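Local coordinates for protein DltD (Streptococcus thermophilus LMG 18311, PDB 7DXM) that probably takes part in the D-alanylation of lipoteichoic acid during cell wall biogenesis, as an SGNH-hydrolase-like O-acyltransferase, at residues 13-27 with 187-201. Numbering follows the deposited sequence.
Sequences SAVTLTNENFKSRKN and DSLFSPLAASNNANY
S24 OG is gripped from two sides at the start of helix 25-33: as the N-cap of that helix it accepts from N27 N, and it donates to S191 OG at 2.9 Å. One turn along from S191, the carboxylate of D187 meets the first turn of the same helix with both oxygens. OD2 accepts from R25 N at 3.0 Å on its syn side, while OD1 takes K26 N at 2.9 Å from above the carboxylate plane, 40° out of it. CG of D187 stands anti to the backbone N (chi1 -157°), which carries the acid across to these amides. The guanidinium of R25 turns instead to a salt bridge with D124.

Where helix 170-194 ends, the amide of N27 joins the two segments. ND2 gives one proton to A195 O at 3.0 Å and the other, almost straight at 176°, to N21 OD1, so the amide is fixed against rotation. Beyond it, T16 OG1 receives N198 N at 3.1 Å and also bonds to R12 O. At the far end CG2 of V15 packs against CB of Y201 (3.6 Å), lying at the ring edge. Two backbone amides and a serine pair thus hold the end of helix 170-194 to the start of helix 25-33, whose N-terminus and amides probably stabilise the charge of D187.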
loop_
_atom_site.group_PDB
_atom_site.type_symbol
_atom_site.label_atom_id
_atom_site.label_comp_id
_atom_site.label_asym_id
_atom_site.label_seq_id
_atom_site.Cartn_x
_atom_site.Cartn_y
_atom_site.Cartn_z
ATOM N N SER A 13 9.937 12.700 7.185
ATOM C CA SER A 13 9.472 11.366 7.546
ATOM C C SER A 13 8.473 10.845 6.516
ATOM O O SER A 13 8.367 9.630 6.286
ATOM C CB SER A 13 8.860 11.398 8.949
ATOM O OG SER A 13 8.323 10.142 9.331
ATOM N N ALA A 14 7.756 11.758 5.866
ATOM C CA ALA A 14 6.652 11.374 5.006
ATOM C C ALA A 14 7.115 10.683 3.743
ATOM O O ALA A 14 6.284 10.083 3.059
ATOM C CB ALA A 14 5.795 12.596 4.662
ATOM N N VAL A 15 8.401 10.747 3.419
ATOM C CA VAL A 15 8.887 10.160 2.178
ATOM C C VAL A 15 10.167 9.386 2.433
ATOM O O VAL A 15 10.947 9.166 1.499
ATOM C CB VAL A 15 9.137 11.221 1.081
ATOM C CG1 VAL A 15 7.821 11.710 0.418
ATOM C CG2 VAL A 15 9.906 12.356 1.652
ATOM N N THR A 16 10.409 8.977 3.684
ATOM C CA THR A 16 11.637 8.237 3.960
ATOM C C THR A 16 11.569 6.836 3.363
ATOM O O THR A 16 12.501 6.400 2.676
ATOM C CB THR A 16 11.912 8.206 5.461
ATOM O OG1 THR A 16 12.488 9.459 5.854
ATOM C CG2 THR A 16 12.872 7.104 5.823
ATOM N N LEU A 17 10.461 6.130 3.579
ATOM C CA LEU A 17 10.170 4.891 2.844
ATOM C C LEU A 17 11.208 3.800 3.137
ATOM O O LEU A 17 11.740 3.145 2.239
ATOM C CB LEU A 17 10.054 5.175 1.341
ATOM C CG LEU A 17 8.835 6.060 1.111
ATOM C CD1 LEU A 17 8.804 6.684 -0.258
ATOM C CD2 LEU A 17 7.576 5.267 1.348
ATOM N N THR A 18 11.503 3.617 4.416
ATOM C CA THR A 18 12.352 2.530 4.883
ATOM C C THR A 18 11.529 1.605 5.765
ATOM O O THR A 18 10.576 2.041 6.421
ATOM C CB THR A 18 13.562 3.035 5.691
ATOM O OG1 THR A 18 13.124 3.616 6.944
ATOM C CG2 THR A 18 14.336 4.072 4.859
ATOM N N ASN A 19 11.918 0.330 5.784
ATOM C CA ASN A 19 11.194 -0.632 6.596
ATOM C C ASN A 19 11.079 -0.137 8.022
ATOM O O ASN A 19 9.991 -0.141 8.614
ATOM C CB ASN A 19 11.896 -1.974 6.566
ATOM C CG ASN A 19 11.935 -2.564 5.186
ATOM O OD1 ASN A 19 11.231 -2.099 4.278
ATOM N ND2 ASN A 19 12.768 -3.588 5.004
ATOM N N GLU A 20 12.193 0.334 8.582
ATOM C CA GLU A 20 12.172 0.752 9.975
ATOM C C GLU A 20 11.169 1.875 10.196
ATOM O O GLU A 20 10.533 1.933 11.257
ATOM C CB GLU A 20 13.579 1.156 10.414
ATOM C CG GLU A 20 14.550 -0.038 10.462
ATOM C CD GLU A 20 14.242 -1.075 11.585
ATOM O OE1 GLU A 20 13.685 -0.731 12.670
ATOM O OE2 GLU A 20 14.589 -2.262 11.377
ATOM N N ASN A 21 10.983 2.743 9.192
ATOM C CA ASN A 21 9.992 3.805 9.295
ATOM C C ASN A 21 8.577 3.280 9.138
ATOM O O ASN A 21 7.628 3.914 9.616
ATOM C CB ASN A 21 10.254 4.880 8.245
ATOM C CG ASN A 21 9.353 6.082 8.416
ATOM O OD1 ASN A 21 9.287 6.678 9.495
ATOM N ND2 ASN A 21 8.639 6.434 7.358
ATOM N N PHE A 22 8.416 2.141 8.474
ATOM C CA PHE A 22 7.087 1.591 8.288
ATOM C C PHE A 22 6.489 1.170 9.621
ATOM O O PHE A 22 5.308 1.416 9.891
ATOM C CB PHE A 22 7.149 0.419 7.319
ATOM C CG PHE A 22 5.851 -0.310 7.173
ATOM C CD1 PHE A 22 5.468 -1.263 8.107
ATOM C CD2 PHE A 22 5.016 -0.048 6.100
ATOM C CE1 PHE A 22 4.288 -1.916 7.982
ATOM C CE2 PHE A 22 3.852 -0.718 5.949
ATOM C CZ PHE A 22 3.477 -1.652 6.900
ATOM N N LYS A 23 7.288 0.521 10.460
ATOM C CA LYS A 23 6.816 -0.028 11.721
ATOM C C LYS A 23 7.108 0.882 12.901
ATOM O O LYS A 23 7.002 0.449 14.056
ATOM C CB LYS A 23 7.422 -1.412 11.954
ATOM C CG LYS A 23 8.904 -1.544 11.659
ATOM C CD LYS A 23 9.294 -3.025 11.529
ATOM C CE LYS A 23 10.797 -3.202 11.378
ATOM N NZ LYS A 23 11.106 -4.634 11.477
ATOM N N SER A 24 7.489 2.130 12.638
ATOM C CA SER A 24 7.702 3.118 13.691
ATOM C C SER A 24 6.352 3.739 14.019
ATOM O O SER A 24 5.823 4.537 13.229
ATOM C CB SER A 24 8.707 4.176 13.248
ATOM O OG SER A 24 8.778 5.226 14.192
ATOM N N ARG A 25 5.777 3.356 15.162
ATOM C CA ARG A 25 4.542 3.996 15.606
ATOM C C ARG A 25 4.752 5.497 15.846
ATOM O O ARG A 25 3.915 6.325 15.465
ATOM C CB ARG A 25 4.023 3.312 16.876
ATOM C CG ARG A 25 2.807 3.993 17.500
ATOM C CD ARG A 25 2.643 3.623 18.963
ATOM N NE ARG A 25 2.368 2.203 19.088
ATOM C CZ ARG A 25 1.158 1.706 19.265
ATOM N NH1 ARG A 25 0.125 2.530 19.362
ATOM N NH2 ARG A 25 0.990 0.395 19.349
ATOM N N LYS A 26 5.876 5.875 16.460
ATOM C CA LYS A 26 6.055 7.273 16.817
ATOM C C LYS A 26 6.010 8.145 15.574
ATOM O O LYS A 26 5.237 9.106 15.518
ATOM C CB LYS A 26 7.358 7.483 17.602
ATOM C CG LYS A 26 7.405 8.852 18.384
ATOM C CD LYS A 26 6.567 8.833 19.746
ATOM C CE LYS A 26 6.650 10.143 20.589
ATOM N NZ LYS A 26 6.607 11.425 19.737
ATOM N N ASN A 27 6.777 7.788 14.536
ATOM C CA ASN A 27 6.852 8.634 13.343
ATOM C C ASN A 27 5.479 8.841 12.716
ATOM O O ASN A 27 5.037 9.982 12.493
ATOM C CB ASN A 27 7.809 8.027 12.322
ATOM C CG ASN A 27 9.251 8.259 12.684
ATOM O OD1 ASN A 27 9.535 8.799 13.748
ATOM N ND2 ASN A 27 10.174 7.847 11.812
ATOM N N ASP A 187 9.258 1.458 21.182
ATOM C CA ASP A 187 9.086 2.316 20.011
ATOM C C ASP A 187 9.492 3.742 20.337
ATOM O O ASP A 187 10.351 4.334 19.670
ATOM C CB ASP A 187 7.621 2.278 19.536
ATOM C CG ASP A 187 7.450 2.655 18.060
ATOM O OD1 ASP A 187 7.629 3.848 17.686
ATOM O OD2 ASP A 187 7.124 1.732 17.272
ATOM N N SER A 188 8.882 4.305 21.380
ATOM C CA SER A 188 9.166 5.691 21.723
ATOM C C SER A 188 10.642 5.895 22.009
ATOM O O SER A 188 11.180 6.984 21.759
ATOM C CB SER A 188 8.330 6.120 22.916
ATOM O OG SER A 188 8.126 7.521 22.887
ATOM N N LEU A 189 11.315 4.850 22.508
ATOM C CA LEU A 189 12.729 4.947 22.846
ATOM C C LEU A 189 13.630 4.865 21.620
ATOM O O LEU A 189 14.632 5.585 21.531
ATOM C CB LEU A 189 13.092 3.849 23.841
ATOM C CG LEU A 189 14.563 3.796 24.286
ATOM C CD1 LEU A 189 15.018 5.094 24.921
ATOM C CD2 LEU A 189 14.797 2.644 25.238
ATOM N N PHE A 190 13.317 3.994 20.675
ATOM C CA PHE A 190 14.270 3.713 19.610
ATOM C C PHE A 190 13.953 4.401 18.290
ATOM O O PHE A 190 14.849 4.527 17.445
ATOM C CB PHE A 190 14.363 2.208 19.366
ATOM C CG PHE A 190 15.141 1.487 20.416
ATOM C CD1 PHE A 190 16.518 1.347 20.296
ATOM C CD2 PHE A 190 14.506 0.955 21.533
ATOM C CE1 PHE A 190 17.246 0.687 21.280
ATOM C CE2 PHE A 190 15.226 0.300 22.508
ATOM C CZ PHE A 190 16.594 0.167 22.385
ATOM N N SER A 191 12.722 4.841 18.070
ATOM C CA SER A 191 12.409 5.446 16.781
ATOM C C SER A 191 13.313 6.624 16.455
ATOM O O SER A 191 13.755 6.713 15.300
ATOM C CB SER A 191 10.919 5.812 16.736
ATOM O OG SER A 191 10.132 4.626 16.659
ATOM N N PRO A 192 13.661 7.514 17.392
ATOM C CA PRO A 192 14.636 8.576 17.069
ATOM C C PRO A 192 15.887 8.120 16.324
ATOM O O PRO A 192 16.300 8.800 15.375
ATOM C CB PRO A 192 14.973 9.145 18.447
ATOM C CG PRO A 192 13.675 9.030 19.174
ATOM C CD PRO A 192 12.986 7.779 18.677
ATOM N N LEU A 193 16.504 7.008 16.703
ATOM C CA LEU A 193 17.732 6.608 16.024
ATOM C C LEU A 193 17.512 5.463 15.054
ATOM O O LEU A 193 18.078 5.462 13.954
ATOM C CB LEU A 193 18.807 6.205 17.036
ATOM C CG LEU A 193 19.464 7.247 17.947
ATOM C CD1 LEU A 193 18.637 7.476 19.200
ATOM C CD2 LEU A 193 20.836 6.770 18.325
ATOM N N ALA A 194 16.678 4.501 15.441
ATOM C CA ALA A 194 16.378 3.362 14.579
ATOM C C ALA A 194 15.621 3.781 13.323
ATOM O O ALA A 194 15.875 3.228 12.249
ATOM C CB ALA A 194 15.583 2.310 15.361
ATOM N N ALA A 195 14.711 4.759 13.439
ATOM C CA ALA A 195 13.833 5.208 12.357
ATOM C C ALA A 195 14.061 6.677 12.002
ATOM O O ALA A 195 13.153 7.508 12.119
ATOM C CB ALA A 195 12.368 4.985 12.745
ATOM N N SER A 196 15.268 7.012 11.576
ATOM C CA SER A 196 15.623 8.396 11.300
ATOM C C SER A 196 15.341 8.735 9.835
ATOM O O SER A 196 15.309 7.856 8.963
ATOM C CB SER A 196 17.099 8.649 11.636
ATOM O OG SER A 196 17.953 8.141 10.622
ATOM N N ASN A 197 15.142 10.033 9.575
ATOM C CA ASN A 197 14.792 10.508 8.237
ATOM C C ASN A 197 15.901 10.227 7.223
ATOM O O ASN A 197 17.085 10.181 7.555
ATOM C CB ASN A 197 14.499 12.008 8.253
ATOM C CG ASN A 197 13.220 12.345 8.991
ATOM O OD1 ASN A 197 12.367 11.477 9.205
ATOM N ND2 ASN A 197 13.069 13.613 9.377
ATOM N N ASN A 198 15.487 10.027 5.975
ATOM C CA ASN A 198 16.336 9.880 4.801
ATOM C C ASN A 198 16.749 11.242 4.269
ATOM O O ASN A 198 16.280 12.291 4.731
ATOM C CB ASN A 198 15.577 9.189 3.677
ATOM C CG ASN A 198 15.645 7.725 3.759
ATOM O OD1 ASN A 198 16.611 7.168 4.270
ATOM N ND2 ASN A 198 14.631 7.065 3.232
ATOM N N ALA A 199 17.596 11.216 3.235
ATOM C CA ALA A 199 17.764 12.357 2.337
ATOM C C ALA A 199 16.750 12.326 1.195
ATOM O O ALA A 199 16.793 13.190 0.305
ATOM C CB ALA A 199 19.195 12.416 1.783
ATOM N N ASN A 200 15.817 11.371 1.231
ATOM C CA ASN A 200 14.867 11.222 0.142
ATOM C C ASN A 200 14.106 12.518 -0.139
ATOM O O ASN A 200 13.981 12.921 -1.299
ATOM C CB ASN A 200 13.918 10.078 0.452
ATOM C CG ASN A 200 14.429 8.781 -0.071
ATOM O OD1 ASN A 200 15.461 8.749 -0.744
ATOM N ND2 ASN A 200 13.719 7.696 0.220
ATOM N N TYR A 201 13.608 13.200 0.897
ATOM C CA TYR A 201 12.909 14.463 0.640
ATOM C C TYR A 201 13.837 15.522 0.065
ATOM O O TYR A 201 13.474 16.228 -0.880
ATOM C CB TYR A 201 12.299 15.001 1.919
ATOM C CG TYR A 201 11.436 16.218 1.719
ATOM C CD1 TYR A 201 10.114 16.084 1.300
ATOM C CD2 TYR A 201 11.927 17.493 1.962
ATOM C CE1 TYR A 201 9.306 17.174 1.134
ATOM C CE2 TYR A 201 11.119 18.597 1.787
ATOM C CZ TYR A 201 9.807 18.428 1.373
ATOM O OH TYR A 201 8.983 19.511 1.185
#